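Local coordinates for protein putative solute-binding component of ABC transporter (Clostridium phytofermentans, PDB 4YS6) that probably serves as the sugar-binding component of an ABC transporter, and here holds beta-D-glucopyranose in the cleft between its two lobes, at residues Gly215-Thr218 with Glu219-Gln222; Thr249-Gly252 with Val253-Leu257; Asn343-Leu347 with Leu348-Gly352. One frame throughout, in Å; residues are numbered along the deposited sequence.

Interaction 1 of 3, residues Gly215-Thr218 with Glu219-Gln222. With BGC (beta-D-glucopyranose), chain D.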
loop_
_atom_site.group_PDB
_atom_site.type_symbol
_atom_site.label_atom_id
_atom_site.label_comp_id
_atom_site.label_asym_id
_atom_site.label_seq_id
_atom_site.Cartn_x
_atom_site.Cartn_y
_atom_site.Cartn_z
ATOM N N GLY A 215 4.758 -0.222 -10.834
ATOM C CA GLY A 215 5.152 -1.321 -9.981
ATOM C C GLY A 215 5.498 -0.972 -8.554
ATOM O O GLY A 215 6.082 -1.799 -7.854
ATOM N N TRP A 216 5.158 0.244 -8.113
ATOM C CA TRP A 216 5.572 0.735 -6.809
ATOM C C TRP A 216 7.103 0.671 -6.658
ATOM O O TRP A 216 7.646 0.546 -5.534
ATOM C CB TRP A 216 4.912 -0.065 -5.695
ATOM C CG TRP A 216 3.425 0.116 -5.508
ATOM C CD1 TRP A 216 2.413 -0.675 -5.977
ATOM C CD2 TRP A 216 2.798 1.134 -4.719
ATOM N NE1 TRP A 216 1.207 -0.214 -5.513
ATOM C CE2 TRP A 216 1.415 0.904 -4.756
ATOM C CE3 TRP A 216 3.282 2.227 -3.986
ATOM C CZ2 TRP A 216 0.504 1.724 -4.070
ATOM C CZ3 TRP A 216 2.376 3.035 -3.321
ATOM C CH2 TRP A 216 1.016 2.774 -3.358
ATOM N N SER A 217 7.791 0.774 -7.798
ATOM C CA SER A 217 9.215 0.499 -7.853
ATOM C C SER A 217 10.093 1.564 -7.205
ATOM O O SER A 217 10.043 2.744 -7.550
ATOM C CB SER A 217 9.637 0.316 -9.316
ATOM O OG SER A 217 11.047 0.289 -9.434
ATOM N N THR A 218 10.910 1.122 -6.257
ATOM C CA THR A 218 11.909 1.985 -5.647
ATOM C C THR A 218 12.833 2.571 -6.699
ATOM O O THR A 218 13.122 3.769 -6.672
ATOM C CB THR A 218 12.735 1.214 -4.608
ATOM O OG1 THR A 218 11.870 0.784 -3.565
ATOM C CG2 THR A 218 13.841 2.095 -4.022
ATOM N N GLU A 219 13.280 1.751 -7.647
ATOM C CA GLU A 219 14.219 2.233 -8.659
ATOM C C GLU A 219 13.589 3.276 -9.567
ATOM O O GLU A 219 14.222 4.284 -9.922
ATOM C CB GLU A 219 14.750 1.076 -9.507
ATOM C CG GLU A 219 15.845 1.515 -10.474
ATOM C CD GLU A 219 16.546 0.352 -11.161
ATOM O OE1 GLU A 219 16.330 -0.808 -10.751
ATOM O OE2 GLU A 219 17.320 0.604 -12.113
ATOM N N THR A 220 12.335 3.048 -9.954
ATOM C CA THR A 220 11.623 3.998 -10.791
ATOM C C THR A 220 11.422 5.338 -10.068
ATOM O O THR A 220 11.629 6.425 -10.656
ATOM C CB THR A 220 10.262 3.406 -11.235
ATOM O OG1 THR A 220 10.509 2.237 -12.032
ATOM C CG2 THR A 220 9.464 4.405 -12.066
ATOM N N ALA A 221 11.069 5.274 -8.787
ATOM C CA ALA A 221 10.936 6.484 -7.982
ATOM C C ALA A 221 12.264 7.220 -7.878
ATOM O O ALA A 221 12.314 8.440 -8.020
ATOM C CB ALA A 221 10.443 6.167 -6.612
ATOM N N GLN A 222 13.332 6.477 -7.629
ATOM C CA GLN A 222 14.652 7.086 -7.512
ATOM C C GLN A 222 15.050 7.810 -8.803
ATOM O O GLN A 222 15.560 8.926 -8.767
ATOM C CB GLN A 222 15.674 6.019 -7.141
ATOM C CG GLN A 222 17.040 6.571 -6.889
ATOM C CD GLN A 222 17.975 5.528 -6.344
ATOM O OE1 GLN A 222 17.541 4.461 -5.907
ATOM N NE2 GLN A 222 19.262 5.832 -6.343
HETATM C C2 BGC D . -0.401 -1.627 -0.312
HETATM C C3 BGC D . 0.753 -0.905 0.305
HETATM C C4 BGC D . 2.038 -1.249 -0.322
HETATM C C5 BGC D . 2.007 -1.104 -1.812
HETATM C C6 BGC D . 3.234 -1.651 -2.510
HETATM C C1 BGC D . -0.463 -1.299 -1.817
HETATM O O1 BGC D . -1.425 -1.910 -2.420
HETATM O O2 BGC D . -1.616 -1.219 0.304
HETATM O O3 BGC D . 0.748 -1.257 1.740
HETATM O O4 BGC D . 3.100 -0.373 0.132
HETATM O O5 BGC D . 0.851 -1.847 -2.305
HETATM O O6 BGC D . 3.592 -2.936 -2.025
#

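Interaction 2 of 3, residues Thr249-Gly252 with Val253-Leu257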
loop_
_atom_site.group_PDB
_atom_site.type_symbol
_atom_site.label_atom_id
_atom_site.label_comp_id
_atom_site.label_asym_id
_atom_site.label_seq_id
_atom_site.Cartn_x
_atom_site.Cartn_y
_atom_site.Cartn_z
ATOM N N THR A 249 8.322 3.755 -2.504
ATOM C CA THR A 249 8.578 4.971 -3.263
ATOM C C THR A 249 9.394 5.960 -2.433
ATOM O O THR A 249 10.326 6.581 -2.955
ATOM C CB THR A 249 7.284 5.628 -3.776
ATOM O OG1 THR A 249 6.427 5.981 -2.695
ATOM C CG2 THR A 249 6.549 4.680 -4.724
ATOM N N ALA A 250 9.098 6.072 -1.144
ATOM C CA ALA A 250 9.896 6.946 -0.290
ATOM C C ALA A 250 11.369 6.567 -0.274
ATOM O O ALA A 250 12.247 7.440 -0.204
ATOM C CB ALA A 250 9.337 6.946 1.126
ATOM N N LEU A 251 11.653 5.275 -0.267
ATOM C CA LEU A 251 13.038 4.815 -0.285
ATOM C C LEU A 251 13.796 5.287 -1.527
ATOM O O LEU A 251 14.966 5.673 -1.453
ATOM C CB LEU A 251 13.084 3.303 -0.195
ATOM C CG LEU A 251 14.457 2.685 -0.067
ATOM C CD1 LEU A 251 15.144 3.209 1.190
ATOM C CD2 LEU A 251 14.319 1.173 -0.016
ATOM N N GLY A 252 13.142 5.228 -2.680
ATOM C CA GLY A 252 13.721 5.697 -3.921
ATOM C C GLY A 252 13.966 7.188 -3.861
ATOM O O GLY A 252 15.014 7.686 -4.252
ATOM N N VAL A 253 12.975 7.905 -3.350
ATOM C CA VAL A 253 13.107 9.348 -3.171
ATOM C C VAL A 253 14.284 9.683 -2.248
ATOM O O VAL A 253 15.138 10.510 -2.583
ATOM C CB VAL A 253 11.797 9.927 -2.640
ATOM C CG1 VAL A 253 11.963 11.319 -2.040
ATOM C CG2 VAL A 253 10.778 9.960 -3.787
ATOM N N THR A 254 14.350 9.059 -1.081
ATOM C CA THR A 254 15.453 9.378 -0.177
ATOM C C THR A 254 16.812 8.931 -0.723
ATOM O O THR A 254 17.817 9.630 -0.513
ATOM C CB THR A 254 15.229 8.790 1.240
ATOM O OG1 THR A 254 15.130 7.376 1.189
ATOM C CG2 THR A 254 13.965 9.308 1.834
ATOM N N ASN A 255 16.875 7.827 -1.476
ATOM C CA ASN A 255 18.111 7.463 -2.166
ATOM C C ASN A 255 18.578 8.579 -3.100
ATOM O O ASN A 255 19.755 8.916 -3.131
ATOM C CB ASN A 255 17.951 6.183 -2.981
ATOM C CG ASN A 255 17.879 4.921 -2.129
ATOM O OD1 ASN A 255 18.206 4.911 -0.944
ATOM N ND2 ASN A 255 17.469 3.839 -2.757
ATOM N N ALA A 256 17.657 9.151 -3.868
ATOM C CA ALA A 256 18.007 10.224 -4.795
ATOM C C ALA A 256 18.407 11.484 -4.068
ATOM O O ALA A 256 19.346 12.152 -4.481
ATOM C CB ALA A 256 16.852 10.519 -5.726
ATOM N N LEU A 257 17.678 11.829 -3.012
ATOM C CA LEU A 257 17.989 13.045 -2.269
ATOM C C LEU A 257 19.367 12.912 -1.648
ATOM O O LEU A 257 20.150 13.859 -1.679
ATOM C CB LEU A 257 16.936 13.327 -1.191
ATOM C CG LEU A 257 15.535 13.683 -1.651
ATOM C CD1 LEU A 257 14.604 13.653 -0.406
ATOM C CD2 LEU A 257 15.508 15.044 -2.298
#

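Interaction 3 of 3, residues Asn343-Leu347 with Leu348-Gly352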
loop_
_atom_site.group_PDB
_atom_site.type_symbol
_atom_site.label_atom_id
_atom_site.label_comp_id
_atom_site.label_asym_id
_atom_site.label_seq_id
_atom_site.Cartn_x
_atom_site.Cartn_y
_atom_site.Cartn_z
ATOM N N ASN A 343 7.784 6.602 18.271
ATOM C CA ASN A 343 6.929 5.498 18.744
ATOM C C ASN A 343 7.187 4.177 18.029
ATOM O O ASN A 343 6.503 3.199 18.307
ATOM C CB ASN A 343 5.434 5.869 18.642
ATOM C CG ASN A 343 4.939 5.980 17.214
ATOM O OD1 ASN A 343 5.687 5.801 16.264
ATOM N ND2 ASN A 343 3.645 6.265 17.069
ATOM N N TYR A 344 8.178 4.118 17.136
ATOM C CA TYR A 344 8.404 2.896 16.392
ATOM C C TYR A 344 8.736 1.707 17.294
ATOM O O TYR A 344 8.365 0.582 16.962
ATOM C CB TYR A 344 9.522 3.084 15.361
ATOM C CG TYR A 344 10.881 2.813 15.928
ATOM C CD1 TYR A 344 11.428 1.538 15.882
ATOM C CD2 TYR A 344 11.600 3.818 16.538
ATOM C CE1 TYR A 344 12.663 1.278 16.429
ATOM C CE2 TYR A 344 12.843 3.577 17.074
ATOM C CZ TYR A 344 13.366 2.305 17.022
ATOM O OH TYR A 344 14.602 2.044 17.556
ATOM N N LYS A 345 9.418 1.915 18.423
ATOM C CA LYS A 345 9.816 0.741 19.212
ATOM C C LYS A 345 8.582 0.121 19.828
ATOM O O LYS A 345 8.407 -1.105 19.794
ATOM C CB LYS A 345 10.833 1.062 20.312
ATOM C CG LYS A 345 11.229 -0.213 21.093
ATOM C CD LYS A 345 12.045 0.040 22.337
ATOM C CE LYS A 345 12.361 -1.287 23.050
ATOM N NZ LYS A 345 11.262 -1.760 23.961
ATOM N N GLU A 346 7.712 0.955 20.398
ATOM C CA GLU A 346 6.458 0.437 20.936
ATOM C C GLU A 346 5.584 -0.227 19.878
ATOM O O GLU A 346 4.979 -1.269 20.140
ATOM C CB GLU A 346 5.657 1.544 21.633
ATOM C CG GLU A 346 4.242 1.108 21.997
ATOM C CD GLU A 346 3.547 2.065 22.942
ATOM O OE1 GLU A 346 4.221 2.981 23.464
ATOM O OE2 GLU A 346 2.325 1.899 23.159
ATOM N N LEU A 347 5.501 0.371 18.690
ATOM C CA LEU A 347 4.643 -0.152 17.656
ATOM C C LEU A 347 5.160 -1.397 17.004
ATOM O O LEU A 347 4.351 -2.267 16.663
ATOM C CB LEU A 347 4.417 0.885 16.564
ATOM C CG LEU A 347 3.494 2.046 16.898
ATOM C CD1 LEU A 347 3.421 2.909 15.655
ATOM C CD2 LEU A 347 2.099 1.590 17.335
ATOM N N LEU A 348 6.477 -1.465 16.791
ATOM C CA LEU A 348 7.062 -2.509 15.941
ATOM C C LEU A 348 7.828 -3.585 16.700
ATOM O O LEU A 348 7.822 -4.726 16.290
ATOM C CB LEU A 348 8.009 -1.892 14.918
ATOM C CG LEU A 348 7.409 -0.813 14.024
ATOM C CD1 LEU A 348 8.495 -0.284 13.116
ATOM C CD2 LEU A 348 6.274 -1.367 13.202
ATOM N N ILE A 349 8.470 -3.216 17.798
ATOM C CA ILE A 349 9.294 -4.159 18.554
ATOM C C ILE A 349 8.508 -4.729 19.725
ATOM O O ILE A 349 8.434 -5.942 19.882
ATOM C CB ILE A 349 10.580 -3.496 19.042
ATOM C CG1 ILE A 349 11.481 -3.131 17.854
ATOM C CG2 ILE A 349 11.340 -4.405 20.005
ATOM C CD1 ILE A 349 12.083 -4.319 17.143
ATOM N N ASP A 350 7.878 -3.869 20.526
ATOM C CA ASP A 350 7.167 -4.338 21.715
ATOM C C ASP A 350 5.899 -5.135 21.324
ATOM O O ASP A 350 5.381 -5.939 22.108
ATOM C CB ASP A 350 6.808 -3.152 22.626
ATOM C CG ASP A 350 8.030 -2.443 23.202
ATOM O OD1 ASP A 350 9.172 -2.972 23.109
ATOM O OD2 ASP A 350 7.837 -1.345 23.784
ATOM N N SER A 351 5.429 -4.920 20.095
ATOM C CA SER A 351 4.305 -5.655 19.518
ATOM C C SER A 351 4.702 -6.986 18.891
ATOM O O SER A 351 3.836 -7.762 18.471
ATOM C CB SER A 351 3.659 -4.844 18.415
ATOM O OG SER A 351 4.575 -4.802 17.342
ATOM N N GLY A 352 6.002 -7.207 18.767
ATOM C CA GLY A 352 6.514 -8.452 18.246
ATOM C C GLY A 352 6.551 -8.474 16.738
ATOM O O GLY A 352 6.820 -9.507 16.142
HETATM O O HOH W 1 8.948 0.788 24.519
#

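Interaction 1 of 3, residues Gly215-Thr218 with Glu219-Gln222
Ser217 and Thr220 meet where the loop ending at Ser217 turns into helix 218-232. Gly215 and Trp216 both have positive phi; at Ser217 the chain is extended (psi 124°), and from Thr218 onward it is helical. Ser217 O accepts from Ala221 N at 3.0 Å, and Thr218 O from Gln222 N one step later. Ser217 is the N-cap: its OG takes the N-H of Thr220 at 3.1 Å in an almost straight bond (168°). With chi1 at 169°, OG is swung away from Ser217's own N and over the first turn, which satisfies an amide that has no preceding carbonyl in the helix. Thr220 lies alongside, its OG1 3.4 Å from Ser217 CB. Just before the cap, Trp216 turns its side chain the other way, into the glucose pocket. One face of the indole carries the sugar, with BGC C5 over the ring centre and BGC C6 3.5 Å from Trp216 CG, the stacking of a pyranose on an aromatic ring common in sugar-binding proteins. Trp216 NE1 is hydrogen-bonded to Asp176, which also binds the glucose. Thr218 OG1 turns to Ser248 O, tying the start of this helix to the next.

Interaction 2 of 3, residues Thr249-Gly252 with Val253-Leu257
Leu251 meets Thr254 and Asn255 on one flank of helix 247-260, and the three side chains are turned quite differently. Leu251 has CG anti to its own N (chi1 -174°), and its CD1 branch leans toward the following turn, 4.2 Å from Thr254 OG1 and 4.1 Å from Asn255 OD1. The leucine and threonine side chains stand roughly at right angles, whereas Leu251 and Asn255 meet at a slant. Thr254 has chi1 at 61°, which puts OG1 between its backbone N and carbonyl carbon and brings it back against the preceding turn. There it sits 3.1 Å from Leu251 O and 3.2 Å from Ala250 O, and its single proton could go to either. Thr254 CG2 rests on the same Ala250 carbonyl, at 3.3 Å from the oxygen. Asn255 carries its amide carbon 3.1 Å from Leu251 O, while its ND2 is directed outward to Gln222 of helix 218-232.

This is the helix of a beta-alpha-beta unit, running between parallel strands 241-244 and 267-268 in one lobe of a periplasmic binding protein fold. The regular i to i+4 ladder runs through it: Val253 N to Thr249 O, Thr254 N to Ala250 O at 2.8 Å, Asn255 N to Leu251 O and Ala256 N to Gly252 O.

On another side Val253 faces strand 241-244, touching Val242 and Cys244, with CG2 3.5 Å from Thr249 O. Ala256 packs against helix 218-232, where it meets Met225 and Ile229. Near the start of the helix, Thr249 OG1 bonds to Asn246, a pocket residue whose ND2 binds the glucose; Thr249 is thus a second-shell partner of the sugar site.

Interaction 3 of 3, residues Asn343-Leu347 with Leu348-Gly352
Leu348 CD1 comes in at the edge of the Tyr344 ring, near its plane, while one face of that ring is covered by Lys345, whose CB lies over the ring centre 4.2 Å above the plane. The same leucine methyl is 4.2 Å from Tyr344 CB. Beyond this segment the Tyr344 side chain touches Val278 and Leu282 of helix 275-282, and Leu348 also packs on Val278. The second flat group is the carboxylate of Asp350. Lys345 runs out extended and then bends at its last torsion (chi4 -84°), bringing NZ to the syn lone pair of OD1 in a 2.6 Å salt bridge. A water donates to the other oxygen, OD2, and accepts only weakly from Lys345 NZ.

Leu348 N bonds to Tyr344 O as in an ordinary helix, but Lys345 O takes two amides, Ile349 N and Asp350 N, both at 2.9 Å. The bond to Asp350 N is the straighter, at 165°, and spans five residues. Ser351 OG donates to Leu347 O from above the carbonyl plane. That longer backbone bond marks a pi-type widening in the short surface helix 344-349, with a type I turn from Ile349 and the positive-phi Gly352 leading the chain on.

How the interactions relate
Along the chain the three interactions come in series, 1 before 2 before 3. Interactions 1 and 2 are neighbours, their centres 9 Å apart: helix 218-232 lies beside helix 247-260 in the lobe with the four-stranded parallel sheet. Besides the probable hydrogen bond between Gln222 and Asn255, Thr218 CG2 packs on Gly252 N. Interaction 3 stands apart on the surface, its centre 24 Å from that of interaction 2 and 27 Å from that of interaction 1; its helix follows strand 331-339 of the larger mixed sheet. Interaction 1 reaches the glucose directly through Trp216, interaction 2 indirectly through Asn246, while in interaction 3 the side chain of Leu348 is about 13 Å from the glucose.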